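Side-chain contact in protease VII (Escherichia coli, PDB 1I78), which cleaves polypeptides as an integral outer membrane protease of the omptin family, built as a beta barrel: residues Ser186-Tyr189 and Glu190-Glu193. The protein carries 3 engineered substitutions. Residues are numbered along the deposited sequence; the frame is centred on the assembly and turned at random.
Sequences SYRY and EDFE
Arg188 reaches over the turn that follows it and meets both turn residues, Glu190 and Asp191, with its guanidinium end. Arg188 CB lies 3.7 Å from OE2 of Glu193, the antiparallel non-hydrogen-bonded partner on the same face of the sheet. CG passes the carbonyl oxygens of Phe192 and Glu190, and CD runs on past the Glu190 oxygen. CG is anti to the backbone N and the chain is extended beyond it, which carries NE out to the turn. Arg188 NE donates to Glu190 O at 3.1 Å. That bond is bent, with an N-H...O angle of 142°, and the oxygen is tilted out of the guanidinium plane. Arg188 NH2 makes a hydrogen-bonded salt bridge to Asp191 OD1 at 3.2 Å; OD1 lies near the guanidinium plane and accepts through its anti lone pair, the one away from OD2. OD1 thus meets the guanidinium at its edge, the two planes turned 49° apart, and Tyr240 adds a cation-pi contact to Arg188.

The backbone identifies the motif as a two-residue beta hairpin closed by a type II' turn from Tyr189 to Phe192, joining strands 169-189 and 192-213 at one end of the omptin barrel. The hydrogen bonds Tyr189 N to Phe192 O and Phe192 N to Tyr189 O, both 3.0 Å, make Tyr189 and Phe192 the antiparallel hydrogen-bonded pair that closes it.

On the turn's flank, CG of Glu190 sits over one face of the Tyr189 ring, 3.5 Å from its centroid, a CH-pi contact. A bend at chi2 (-105°) carries the Glu190 carboxylate alongside the phenol end of the ring. Glu193 instead directs OE1 to Tyr240 OH and Lys246 NZ, while Glu193 CG packs 3.4 Å from Tyr187 O.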
loop_
_atom_site.group_PDB
_atom_site.type_symbol
_atom_site.label_atom_id
_atom_site.label_comp_id
_atom_site.label_asym_id
_atom_site.label_seq_id
_atom_site.Cartn_x
_atom_site.Cartn_y
_atom_site.Cartn_z
ATOM N N SER A 186 -3.319 23.849 5.691
ATOM C CA SER A 186 -3.442 24.565 4.428
ATOM C C SER A 186 -3.576 26.072 4.629
ATOM O O SER A 186 -4.267 26.532 5.533
ATOM C CB SER A 186 -4.651 24.038 3.648
ATOM O OG SER A 186 -5.834 24.065 4.438
ATOM N N TYR A 187 -2.903 26.836 3.775
ATOM C CA TYR A 187 -2.938 28.286 3.843
ATOM C C TYR A 187 -3.677 28.808 2.622
ATOM O O TYR A 187 -3.607 28.224 1.540
ATOM C CB TYR A 187 -1.523 28.844 3.869
ATOM C CG TYR A 187 -1.459 30.297 4.253
ATOM C CD1 TYR A 187 -1.607 30.693 5.581
ATOM C CD2 TYR A 187 -1.244 31.280 3.294
ATOM C CE1 TYR A 187 -1.534 32.039 5.944
ATOM C CE2 TYR A 187 -1.173 32.625 3.641
ATOM C CZ TYR A 187 -1.316 33.001 4.965
ATOM O OH TYR A 187 -1.232 34.335 5.307
ATOM N N ARG A 188 -4.373 29.922 2.790
ATOM C CA ARG A 188 -5.144 30.477 1.694
ATOM C C ARG A 188 -4.898 31.953 1.420
ATOM O O ARG A 188 -5.049 32.798 2.304
ATOM C CB ARG A 188 -6.632 30.250 1.961
ATOM C CG ARG A 188 -7.549 30.800 0.886
ATOM C CD ARG A 188 -9.015 30.586 1.239
ATOM N NE ARG A 188 -9.888 31.022 0.155
ATOM C CZ ARG A 188 -11.205 30.832 0.116
ATOM N NH1 ARG A 188 -11.833 30.206 1.103
ATOM N NH2 ARG A 188 -11.898 31.271 -0.926
ATOM N N TYR A 189 -4.511 32.258 0.186
ATOM C CA TYR A 189 -4.297 33.639 -0.223
ATOM C C TYR A 189 -5.287 33.938 -1.347
ATOM O O TYR A 189 -5.217 33.345 -2.426
ATOM C CB TYR A 189 -2.869 33.860 -0.716
ATOM C CG TYR A 189 -2.631 35.290 -1.146
ATOM C CD1 TYR A 189 -2.794 36.344 -0.240
ATOM C CD2 TYR A 189 -2.292 35.598 -2.469
ATOM C CE1 TYR A 189 -2.633 37.669 -0.638
ATOM C CE2 TYR A 189 -2.125 36.921 -2.878
ATOM C CZ TYR A 189 -2.301 37.953 -1.957
ATOM O OH TYR A 189 -2.164 39.268 -2.359
ATOM N N GLU A 190 -6.213 34.855 -1.083
ATOM C CA GLU A 190 -7.246 35.215 -2.055
ATOM C C GLU A 190 -8.130 33.977 -2.245
ATOM O O GLU A 190 -8.781 33.539 -1.297
ATOM C CB GLU A 190 -6.615 35.635 -3.389
ATOM C CG GLU A 190 -5.506 36.671 -3.258
ATOM C CD GLU A 190 -5.934 38.067 -3.680
ATOM O OE1 GLU A 190 -6.531 38.203 -4.770
ATOM O OE2 GLU A 190 -5.657 39.030 -2.928
ATOM N N ASP A 191 -8.156 33.410 -3.450
ATOM C CA ASP A 191 -8.969 32.217 -3.700
ATOM C C ASP A 191 -8.097 31.015 -4.000
ATOM O O ASP A 191 -8.588 29.977 -4.433
ATOM C CB ASP A 191 -9.933 32.434 -4.870
ATOM C CG ASP A 191 -11.065 33.390 -4.528
ATOM O OD1 ASP A 191 -11.739 33.171 -3.494
ATOM O OD2 ASP A 191 -11.285 34.355 -5.299
ATOM N N PHE A 192 -6.796 31.168 -3.771
ATOM C CA PHE A 192 -5.845 30.088 -4.018
ATOM C C PHE A 192 -5.463 29.407 -2.694
ATOM O O PHE A 192 -5.285 30.070 -1.665
ATOM C CB PHE A 192 -4.598 30.643 -4.714
ATOM C CG PHE A 192 -3.674 29.586 -5.216
ATOM C CD1 PHE A 192 -4.108 28.663 -6.156
ATOM C CD2 PHE A 192 -2.373 29.490 -4.734
ATOM C CE1 PHE A 192 -3.256 27.647 -6.611
ATOM C CE2 PHE A 192 -1.518 28.486 -5.178
ATOM C CZ PHE A 192 -1.960 27.558 -6.120
ATOM N N GLU A 193 -5.330 28.084 -2.725
ATOM C CA GLU A 193 -5.007 27.342 -1.512
ATOM C C GLU A 193 -3.991 26.216 -1.701
ATOM O O GLU A 193 -4.105 25.401 -2.622
ATOM C CB GLU A 193 -6.297 26.769 -0.920
ATOM C CG GLU A 193 -6.176 26.253 0.508
ATOM C CD GLU A 193 -7.536 26.016 1.147
ATOM O OE1 GLU A 193 -8.258 25.095 0.709
ATOM O OE2 GLU A 193 -7.892 26.765 2.081
#